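Local coordinates for Ufm1-specific protease (Caenorhabditis elegans, PDB 5EJJ), which cleaves the peptide bond after the C-terminal glycine of the ubiquitin-like modifier UFM-1 as a thiol protease and helps certain odorant receptors reach the cilia of olfactory neurons, at residues S487-M492 with V555-P560; M385-D390 with A397-Q402; P378-H383 with I404-I409. One frame throughout, in Å; residues are numbered along the deposited sequence.

Interaction 1: S487-M492 with V555-P560; sequences SGTPVM and VLPQPP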
loop_
_atom_site.group_PDB
_atom_site.type_symbol
_atom_site.label_atom_id
_atom_site.label_comp_id
_atom_site.label_asym_id
_atom_site.label_seq_id
_atom_site.Cartn_x
_atom_site.Cartn_y
_atom_site.Cartn_z
ATOM N N SER A 487 -5.570 9.830 -14.780
ATOM C CA SER A 487 -6.237 8.554 -14.659
ATOM C C SER A 487 -5.237 7.509 -14.160
ATOM O O SER A 487 -5.599 6.583 -13.437
ATOM C CB SER A 487 -6.863 8.160 -16.003
ATOM O OG SER A 487 -7.775 9.161 -16.442
ATOM N N GLY A 488 -3.974 7.678 -14.542
ATOM C CA GLY A 488 -2.890 6.831 -14.072
ATOM C C GLY A 488 -3.033 5.326 -14.225
ATOM O O GLY A 488 -2.401 4.574 -13.494
ATOM N N THR A 489 -3.851 4.887 -15.176
ATOM C CA THR A 489 -4.045 3.460 -15.465
ATOM C C THR A 489 -3.107 2.942 -16.546
ATOM O O THR A 489 -2.632 3.717 -17.382
ATOM C CB THR A 489 -5.452 3.224 -15.947
ATOM O OG1 THR A 489 -5.759 4.202 -16.957
ATOM C CG2 THR A 489 -6.416 3.380 -14.793
ATOM N N PRO A 490 -2.836 1.629 -16.546
ATOM C CA PRO A 490 -1.957 1.151 -17.615
ATOM C C PRO A 490 -2.686 1.319 -18.945
ATOM O O PRO A 490 -3.923 1.286 -18.998
ATOM C CB PRO A 490 -1.755 -0.336 -17.290
ATOM C CG PRO A 490 -2.325 -0.538 -15.912
ATOM C CD PRO A 490 -3.365 0.526 -15.732
ATOM N N VAL A 491 -1.920 1.534 -20.007
ATOM C CA VAL A 491 -2.490 1.824 -21.315
ATOM C C VAL A 491 -2.270 0.648 -22.247
ATOM O O VAL A 491 -1.145 0.143 -22.373
ATOM C CB VAL A 491 -1.861 3.100 -21.909
ATOM C CG1 VAL A 491 -2.124 3.205 -23.392
ATOM C CG2 VAL A 491 -2.395 4.320 -21.178
ATOM N N MET A 492 -3.350 0.190 -22.876
ATOM C CA MET A 492 -3.203 -0.808 -23.916
ATOM C C MET A 492 -3.016 -0.127 -25.263
ATOM O O MET A 492 -3.867 0.658 -25.721
ATOM C CB MET A 492 -4.374 -1.779 -23.960
ATOM C CG MET A 492 -4.296 -2.761 -25.141
ATOM S SD MET A 492 -5.156 -2.266 -26.677
ATOM C CE MET A 492 -4.800 -3.709 -27.675
ATOM N N VAL A 555 -6.134 2.411 -25.906
ATOM C CA VAL A 555 -7.247 2.472 -24.957
ATOM C C VAL A 555 -6.747 2.899 -23.574
ATOM O O VAL A 555 -5.735 2.390 -23.074
ATOM C CB VAL A 555 -8.100 1.166 -24.930
ATOM C CG1 VAL A 555 -7.225 -0.062 -24.980
ATOM C CG2 VAL A 555 -9.001 1.129 -23.707
ATOM N N LEU A 556 -7.469 3.864 -23.002
ATOM C CA LEU A 556 -7.063 4.632 -21.836
ATOM C C LEU A 556 -8.130 4.548 -20.758
ATOM O O LEU A 556 -9.020 5.411 -20.700
ATOM C CB LEU A 556 -6.905 6.098 -22.230
ATOM C CG LEU A 556 -5.513 6.575 -22.632
ATOM C CD1 LEU A 556 -4.926 5.715 -23.710
ATOM C CD2 LEU A 556 -5.564 8.016 -23.078
ATOM N N PRO A 557 -8.045 3.520 -19.891
ATOM C CA PRO A 557 -9.103 3.250 -18.909
ATOM C C PRO A 557 -9.329 4.392 -17.928
ATOM O O PRO A 557 -8.371 4.986 -17.426
ATOM C CB PRO A 557 -8.593 1.998 -18.202
ATOM C CG PRO A 557 -7.693 1.330 -19.220
ATOM C CD PRO A 557 -7.006 2.477 -19.878
ATOM N N GLN A 558 -10.591 4.718 -17.683
ATOM C CA GLN A 558 -10.920 5.793 -16.752
ATOM C C GLN A 558 -11.495 5.197 -15.475
ATOM O O GLN A 558 -12.451 4.420 -15.513
ATOM C CB GLN A 558 -11.941 6.773 -17.352
ATOM C CG GLN A 558 -11.673 7.217 -18.787
ATOM C CD GLN A 558 -10.537 8.220 -18.900
ATOM O OE1 GLN A 558 -10.699 9.402 -18.586
ATOM N NE2 GLN A 558 -9.383 7.751 -19.362
ATOM N N PRO A 559 -10.921 5.563 -14.328
ATOM C CA PRO A 559 -11.431 5.061 -13.052
ATOM C C PRO A 559 -12.623 5.902 -12.619
ATOM O O PRO A 559 -12.660 7.107 -12.921
ATOM C CB PRO A 559 -10.256 5.291 -12.091
ATOM C CG PRO A 559 -9.102 5.771 -12.954
ATOM C CD PRO A 559 -9.733 6.407 -14.143
ATOM N N PRO A 560 -13.588 5.281 -11.918
ATOM C CA PRO A 560 -14.802 5.974 -11.459
ATOM C C PRO A 560 -14.465 7.081 -10.474
ATOM O O PRO A 560 -13.280 7.281 -10.204
ATOM C CB PRO A 560 -15.638 4.869 -10.812
ATOM C CG PRO A 560 -14.727 3.682 -10.703
ATOM C CD PRO A 560 -13.638 3.829 -11.696
#

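Interaction 2: M385-D390 with A397-Q402; sequences MQDGID and AYRSFQ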
loop_
_atom_site.group_PDB
_atom_site.type_symbol
_atom_site.label_atom_id
_atom_site.label_comp_id
_atom_site.label_asym_id
_atom_site.label_seq_id
_atom_site.Cartn_x
_atom_site.Cartn_y
_atom_site.Cartn_z
ATOM N N MET A 385 1.072 -18.386 -21.568
ATOM C CA MET A 385 1.363 -19.606 -20.789
ATOM C C MET A 385 1.106 -19.483 -19.278
ATOM O O MET A 385 1.884 -19.994 -18.467
ATOM C CB MET A 385 2.809 -20.073 -21.029
ATOM C CG MET A 385 3.325 -19.905 -22.464
ATOM S SD MET A 385 2.218 -20.490 -23.776
ATOM C CE MET A 385 3.279 -20.265 -25.202
ATOM N N GLN A 386 0.014 -18.822 -18.905
ATOM C CA GLN A 386 -0.208 -18.468 -17.508
ATOM C C GLN A 386 -1.232 -19.346 -16.792
ATOM O O GLN A 386 -0.867 -20.163 -15.941
ATOM C CB GLN A 386 -0.584 -16.987 -17.371
ATOM C CG GLN A 386 0.001 -16.325 -16.126
ATOM C CD GLN A 386 -0.372 -14.862 -15.996
ATOM O OE1 GLN A 386 0.445 -14.042 -15.582
ATOM N NE2 GLN A 386 -1.616 -14.530 -16.334
ATOM N N ASP A 387 -2.507 -19.186 -17.130
ATOM C CA ASP A 387 -3.569 -19.905 -16.424
ATOM C C ASP A 387 -3.643 -21.370 -16.846
ATOM O O ASP A 387 -4.724 -21.967 -16.850
ATOM C CB ASP A 387 -4.923 -19.228 -16.648
ATOM C CG ASP A 387 -4.844 -17.718 -16.538
ATOM O OD1 ASP A 387 -3.983 -17.234 -15.763
ATOM O OD2 ASP A 387 -5.632 -17.021 -17.230
ATOM N N GLY A 388 -2.489 -21.942 -17.194
ATOM C CA GLY A 388 -2.410 -23.299 -17.705
ATOM C C GLY A 388 -2.823 -23.374 -19.165
ATOM O O GLY A 388 -2.966 -24.461 -19.723
ATOM N N ILE A 389 -3.022 -22.207 -19.775
ATOM C CA ILE A 389 -3.417 -22.116 -21.181
ATOM C C ILE A 389 -2.177 -21.867 -22.040
ATOM O O ILE A 389 -1.056 -21.759 -21.531
ATOM C CB ILE A 389 -4.486 -21.000 -21.429
ATOM C CG1 ILE A 389 -5.440 -20.875 -20.237
ATOM C CG2 ILE A 389 -5.306 -21.276 -22.689
ATOM C CD1 ILE A 389 -6.400 -22.056 -20.056
ATOM N N ASP A 390 -2.389 -21.792 -23.346
ATOM C CA ASP A 390 -1.320 -21.646 -24.313
ATOM C C ASP A 390 -1.851 -20.745 -25.431
ATOM O O ASP A 390 -2.407 -21.231 -26.421
ATOM C CB ASP A 390 -0.921 -23.034 -24.831
ATOM C CG ASP A 390 0.016 -22.979 -26.017
ATOM O OD1 ASP A 390 1.207 -22.662 -25.823
ATOM O OD2 ASP A 390 -0.440 -23.275 -27.143
ATOM N N ALA A 397 -3.524 -9.552 -26.547
ATOM C CA ALA A 397 -4.354 -8.456 -26.082
ATOM C C ALA A 397 -5.186 -8.859 -24.880
ATOM O O ALA A 397 -5.570 -8.010 -24.087
ATOM C CB ALA A 397 -5.245 -7.952 -27.199
ATOM N N TYR A 398 -5.478 -10.147 -24.751
ATOM C CA TYR A 398 -6.206 -10.641 -23.584
ATOM C C TYR A 398 -5.395 -10.352 -22.329
ATOM O O TYR A 398 -5.912 -9.883 -21.315
ATOM C CB TYR A 398 -6.407 -12.151 -23.675
ATOM C CG TYR A 398 -7.494 -12.602 -24.609
ATOM C CD1 TYR A 398 -7.184 -13.168 -25.833
ATOM C CD2 TYR A 398 -8.833 -12.486 -24.254
ATOM C CE1 TYR A 398 -8.175 -13.592 -26.685
ATOM C CE2 TYR A 398 -9.832 -12.905 -25.091
ATOM C CZ TYR A 398 -9.496 -13.459 -26.311
ATOM O OH TYR A 398 -10.480 -13.886 -27.167
ATOM N N ARG A 399 -4.110 -10.660 -22.425
ATOM C CA ARG A 399 -3.180 -10.476 -21.332
ATOM C C ARG A 399 -3.125 -9.015 -20.896
ATOM O O ARG A 399 -3.169 -8.724 -19.697
ATOM C CB ARG A 399 -1.794 -10.995 -21.734
ATOM C CG ARG A 399 -1.797 -12.476 -22.098
ATOM C CD ARG A 399 -2.730 -13.233 -21.164
ATOM N NE ARG A 399 -2.483 -14.671 -21.130
ATOM C CZ ARG A 399 -2.872 -15.464 -20.134
ATOM N NH1 ARG A 399 -3.507 -14.954 -19.085
ATOM N NH2 ARG A 399 -2.606 -16.763 -20.176
ATOM N N SER A 400 -3.042 -8.100 -21.865
ATOM C CA SER A 400 -3.039 -6.674 -21.554
ATOM C C SER A 400 -4.350 -6.271 -20.925
ATOM O O SER A 400 -4.401 -5.364 -20.094
ATOM C CB SER A 400 -2.803 -5.831 -22.799
ATOM O OG SER A 400 -1.429 -5.811 -23.098
ATOM N N PHE A 401 -5.414 -6.943 -21.334
ATOM C CA PHE A 401 -6.715 -6.692 -20.751
ATOM C C PHE A 401 -6.674 -7.104 -19.292
ATOM O O PHE A 401 -7.189 -6.404 -18.419
ATOM C CB PHE A 401 -7.789 -7.489 -21.475
ATOM C CG PHE A 401 -9.098 -7.466 -20.787
ATOM C CD1 PHE A 401 -9.948 -6.378 -20.931
ATOM C CD2 PHE A 401 -9.479 -8.512 -19.982
ATOM C CE1 PHE A 401 -11.169 -6.336 -20.298
ATOM C CE2 PHE A 401 -10.697 -8.479 -19.334
ATOM C CZ PHE A 401 -11.547 -7.382 -19.494
ATOM N N GLN A 402 -6.052 -8.250 -19.046
ATOM C CA GLN A 402 -5.921 -8.794 -17.703
ATOM C C GLN A 402 -5.079 -7.887 -16.796
ATOM O O GLN A 402 -5.462 -7.598 -15.650
ATOM C CB GLN A 402 -5.367 -10.223 -17.761
ATOM C CG GLN A 402 -6.403 -11.255 -18.205
ATOM C CD GLN A 402 -5.845 -12.660 -18.223
ATOM O OE1 GLN A 402 -4.646 -12.853 -18.427
ATOM N NE2 GLN A 402 -6.710 -13.657 -18.001
#

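Interaction 3: P378-H383 with I404-I409; sequences PYNYHH and IWSWFI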
loop_
_atom_site.group_PDB
_atom_site.type_symbol
_atom_site.label_atom_id
_atom_site.label_comp_id
_atom_site.label_asym_id
_atom_site.label_seq_id
_atom_site.Cartn_x
_atom_site.Cartn_y
_atom_site.Cartn_z
ATOM N N PRO A 378 -0.614 0.237 -8.171
ATOM C CA PRO A 378 -0.075 -1.105 -8.477
ATOM C C PRO A 378 -0.934 -1.930 -9.474
ATOM O O PRO A 378 -2.112 -1.630 -9.661
ATOM C CB PRO A 378 -0.090 -1.789 -7.105
ATOM C CG PRO A 378 -1.312 -1.245 -6.483
ATOM C CD PRO A 378 -1.362 0.234 -6.902
ATOM N N TYR A 379 -0.340 -2.967 -10.064
ATOM C CA TYR A 379 -0.993 -3.841 -11.044
ATOM C C TYR A 379 -0.240 -5.175 -11.018
ATOM O O TYR A 379 0.827 -5.259 -10.413
ATOM C CB TYR A 379 -0.879 -3.233 -12.451
ATOM C CG TYR A 379 0.564 -3.004 -12.825
ATOM C CD1 TYR A 379 1.303 -3.992 -13.455
ATOM C CD2 TYR A 379 1.205 -1.826 -12.480
ATOM C CE1 TYR A 379 2.627 -3.806 -13.752
ATOM C CE2 TYR A 379 2.538 -1.623 -12.776
ATOM C CZ TYR A 379 3.251 -2.617 -13.411
ATOM O OH TYR A 379 4.587 -2.420 -13.704
ATOM N N ASN A 380 -0.762 -6.202 -11.690
ATOM C CA ASN A 380 0.004 -7.443 -11.905
ATOM C C ASN A 380 0.449 -7.621 -13.356
ATOM O O ASN A 380 -0.065 -6.968 -14.260
ATOM C CB ASN A 380 -0.772 -8.691 -11.473
ATOM C CG ASN A 380 -0.840 -8.852 -9.968
ATOM O OD1 ASN A 380 0.165 -8.682 -9.265
ATOM N ND2 ASN A 380 -2.035 -9.176 -9.459
ATOM N N TYR A 381 1.399 -8.525 -13.568
ATOM C CA TYR A 381 1.923 -8.806 -14.897
ATOM C C TYR A 381 1.337 -10.107 -15.423
ATOM O O TYR A 381 1.744 -11.183 -14.997
ATOM C CB TYR A 381 3.443 -8.928 -14.828
ATOM C CG TYR A 381 4.131 -9.152 -16.156
ATOM C CD1 TYR A 381 3.485 -8.882 -17.357
ATOM C CD2 TYR A 381 5.433 -9.636 -16.207
ATOM C CE1 TYR A 381 4.108 -9.093 -18.567
ATOM C CE2 TYR A 381 6.067 -9.844 -17.408
ATOM C CZ TYR A 381 5.402 -9.573 -18.587
ATOM O OH TYR A 381 6.035 -9.782 -19.793
ATOM N N HIS A 382 0.383 -10.008 -16.346
ATOM C CA HIS A 382 -0.141 -11.185 -17.032
ATOM C C HIS A 382 0.499 -11.323 -18.412
ATOM O O HIS A 382 0.902 -10.331 -19.025
ATOM C CB HIS A 382 -1.655 -11.106 -17.183
ATOM C CG HIS A 382 -2.377 -10.857 -15.898
ATOM N ND1 HIS A 382 -3.253 -11.771 -15.348
ATOM C CD2 HIS A 382 -2.369 -9.792 -15.061
ATOM C CE1 HIS A 382 -3.755 -11.279 -14.231
ATOM N NE2 HIS A 382 -3.231 -10.081 -14.030
ATOM N N HIS A 383 0.567 -12.560 -18.896
ATOM C CA HIS A 383 1.279 -12.893 -20.130
ATOM C C HIS A 383 0.849 -14.255 -20.695
ATOM O O HIS A 383 -0.126 -14.856 -20.241
ATOM C CB HIS A 383 2.781 -12.896 -19.867
ATOM C CG HIS A 383 3.141 -13.437 -18.517
ATOM N ND1 HIS A 383 2.685 -14.652 -18.064
ATOM C CD2 HIS A 383 3.887 -12.912 -17.516
ATOM C CE1 HIS A 383 3.134 -14.861 -16.836
ATOM N NE2 HIS A 383 3.877 -13.827 -16.487
ATOM N N ILE A 404 -4.679 -4.607 -17.236
ATOM C CA ILE A 404 -5.559 -3.483 -16.928
ATOM C C ILE A 404 -6.581 -3.860 -15.862
ATOM O O ILE A 404 -6.974 -3.033 -15.040
ATOM C CB ILE A 404 -6.277 -2.956 -18.194
ATOM C CG1 ILE A 404 -5.254 -2.430 -19.193
ATOM C CG2 ILE A 404 -7.263 -1.837 -17.866
ATOM C CD1 ILE A 404 -5.863 -2.027 -20.484
ATOM N N TRP A 405 -6.998 -5.118 -15.852
ATOM C CA TRP A 405 -8.015 -5.532 -14.893
ATOM C C TRP A 405 -7.403 -5.561 -13.512
ATOM O O TRP A 405 -7.943 -4.972 -12.571
ATOM C CB TRP A 405 -8.605 -6.904 -15.233
ATOM C CG TRP A 405 -9.812 -7.251 -14.394
ATOM C CD1 TRP A 405 -9.813 -7.626 -13.088
ATOM C CD2 TRP A 405 -11.187 -7.246 -14.809
ATOM N NE1 TRP A 405 -11.096 -7.856 -12.660
ATOM C CE2 TRP A 405 -11.959 -7.628 -13.698
ATOM C CE3 TRP A 405 -11.836 -6.965 -16.014
ATOM C CZ2 TRP A 405 -13.347 -7.736 -13.749
ATOM C CZ3 TRP A 405 -13.219 -7.078 -16.064
ATOM C CH2 TRP A 405 -13.956 -7.464 -14.939
ATOM N N SER A 406 -6.265 -6.236 -13.404
ATOM C CA SER A 406 -5.596 -6.384 -12.125
ATOM C C SER A 406 -5.357 -5.021 -11.477
ATOM O O SER A 406 -5.452 -4.882 -10.256
ATOM C CB SER A 406 -4.289 -7.149 -12.290
ATOM O OG SER A 406 -3.252 -6.300 -12.740
ATOM N N TRP A 407 -5.076 -4.009 -12.288
ATOM C CA TRP A 407 -4.886 -2.674 -11.738
ATOM C C TRP A 407 -6.150 -2.215 -11.040
ATOM O O TRP A 407 -6.080 -1.552 -10.016
ATOM C CB TRP A 407 -4.478 -1.670 -12.810
ATOM C CG TRP A 407 -4.228 -0.278 -12.324
ATOM C CD1 TRP A 407 -3.022 0.312 -12.159
ATOM C CD2 TRP A 407 -5.209 0.713 -11.974
ATOM N NE1 TRP A 407 -3.178 1.606 -11.715
ATOM C CE2 TRP A 407 -4.515 1.872 -11.591
ATOM C CE3 TRP A 407 -6.605 0.732 -11.939
ATOM C CZ2 TRP A 407 -5.164 3.031 -11.184
ATOM C CZ3 TRP A 407 -7.247 1.898 -11.523
ATOM C CH2 TRP A 407 -6.527 3.024 -11.159
ATOM N N PHE A 408 -7.309 -2.572 -11.578
ATOM C CA PHE A 408 -8.567 -2.137 -10.969
ATOM C C PHE A 408 -8.919 -2.830 -9.630
ATOM O O PHE A 408 -9.632 -2.248 -8.792
ATOM C CB PHE A 408 -9.726 -2.182 -11.980
ATOM C CG PHE A 408 -9.796 -0.964 -12.865
ATOM C CD1 PHE A 408 -9.169 -0.953 -14.105
ATOM C CD2 PHE A 408 -10.473 0.181 -12.444
ATOM C CE1 PHE A 408 -9.221 0.176 -14.909
ATOM C CE2 PHE A 408 -10.527 1.320 -13.242
ATOM C CZ PHE A 408 -9.897 1.320 -14.473
ATOM N N ILE A 409 -8.430 -4.047 -9.406
ATOM C CA ILE A 409 -8.629 -4.616 -8.086
ATOM C C ILE A 409 -7.569 -4.101 -7.118
ATOM O O ILE A 409 -7.898 -3.541 -6.062
ATOM C CB ILE A 409 -8.783 -6.153 -8.072
ATOM C CG1 ILE A 409 -7.675 -6.843 -8.848
ATOM C CG2 ILE A 409 -10.116 -6.557 -8.709
ATOM C CD1 ILE A 409 -8.152 -8.173 -9.477
#

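Interaction 1: S487-M492 with V555-P560
Strands 491-494 and 552-557 are neighbours in the antiparallel sheet of this clan CA, papain-like protease domain; here they pair at Met492 and Val555 and diverge into loops beyond. Met492 and Val555 form a hydrogen-bonded pair with both side chains on one face. Val555 N meets Met492 O at 2.9 Å, nearly along the C=O axis, whereas Met492 N reaches Val555 O at a longer 3.3 Å. The paired side chains cross obliquely. Met492 CG stands anti to its backbone N (chi1 175°), and a bend at chi2 carries SD to 3.5 Å from Val555 CG1. That methyl occupies the crowded position between backbone N and carbonyl carbon (chi1 42°), where it also meets Met492 CB. On this face Met492 touches Ile404 of helix 396-409, and its side chain lies about 7 Å from that of Cys396, the inferred nucleophile. Val491 and Leu556 instead project alongside each other, with Leu556 CD1 3.8 Å from Val491 CG1 and His483 of helix 477-484 against both. Pro557 has no amide hydrogen to continue the pairing; its ring approaches the opposing loop through CD, 3.4 Å from Pro490 O. Gln558 bends back so that its NE2 binds Leu556 O from above the carbonyl plane. Thr489 and Pro559 reach tip to tip, CG2 to CG at 4.0 Å. With chi1 at 48°, Thr489 OG1 donates to Pro557 O over 2.8 Å, on a lone pair in the carbonyl plane.

Interaction 2: M385-D390 with A397-Q402
Arg399 carries this contact from the helix, through one weak salt bridge and through contact with Gln386. Its CG lies beside the backbone N, and a turn at chi2 (-39°) sends an otherwise fairly extended chain out to the loop 385-390. NH1 forms a salt bridge with Asp387 OD2 at 3.5 Å, a long and weak hydrogen bond. The two groups come tip to tip, OD2 at the guanidinium edge and near its plane, but the carboxylate is turned 76° from that plane, a twist unlike the flat two-oxygen pairing; OD2 makes the approach. At the other end of the group, NE makes a salt bridge to Asp391; two carboxylates would probably stabilise the positive charge.

Among the hydrogen bonds to uncharged partners, NH1 also donates, within the helix, to Gln402 OE1, which accepts on a lone pair and lies in the guanidinium plane. Gln402 NE2 in turn binds Pro419 O, so the amide that steadies Arg399 is itself fixed from behind. These residues sit in the first half of helix 396-409, the central helix of the papain-like fold, which opens with the presumed nucleophile Cys396; the Arg399 side chain is about 6 Å from that of Cys396. An alanine in place of Arg399 would remove both salt bridges and would probably leave the 385-390 loop less firmly held over the helix.

Van der Waals contact is slight. Much of the loop is exposed, Asp387 included. The Gln386 and Arg399 chains pass antiparallel to one another, their amide and guanidinium planes 82° apart, and the Gln386 CB methylene lies 3.5 Å from Arg399 NH2.

Interaction 3: P378-H383 with I404-I409
The loop 378-383 runs past the C-terminal half of helix 396-409, the central helix of this papain-like domain, and meets it closely at Ser406 and Trp407. There the backbones are in contact, Tyr379 CA and Trp407 CA being 4.1 Å apart. Tyr379 CB lies at the edge of the Trp407 indole, near its plane, and packs against Trp407 CB at 3.9 Å. The Tyr379 ring leads off to other partners, its OH bonding to His360. His382 points its ring edge at the helix, with NE2 3.6 Å from Ser406 CB. Everything about this part is buried.

The contact loosens toward Pro378, which is partly exposed and whose CB is directed away from the helix; it takes part through its carbonyl, Pro378 O lying 3.3 Å from Trp407 CD1. The whole contact buries a modest 229 Å².

Ser406 OG, placed by chi1 of 81° between the backbone N and the carbonyl carbon, bonds back to Thr403 O one turn earlier in the helix and accepts the Asn380 N-H across the contact in an almost straight bond, 2.7 Å long at 170°.

In the fold
Interactions 2 and 3 dock successive parts of one loop, 378-390, on the same helix, 396-409, interaction 2 nested within the loop that interaction 3 closes. Interaction 1 joins two strands of the adjoining sheet, and the helix packs on it: Pro557 meets Ile404, Thr489 and Pro490 meet Trp407, and Met492 touches Ala397 and Ser400. Chemistry follows depth. The two buried contacts, 1 and 3, rely on backbone groups, hydroxyls and close packing. Interaction 2, at the partly exposed edge, uses a weak salt bridge and little packing. Interactions 2 and 3 meet where Arg399 NE lies 2.5 Å from His383 O and Gln402 OE1 lies 3.5 Å from His382 ND1.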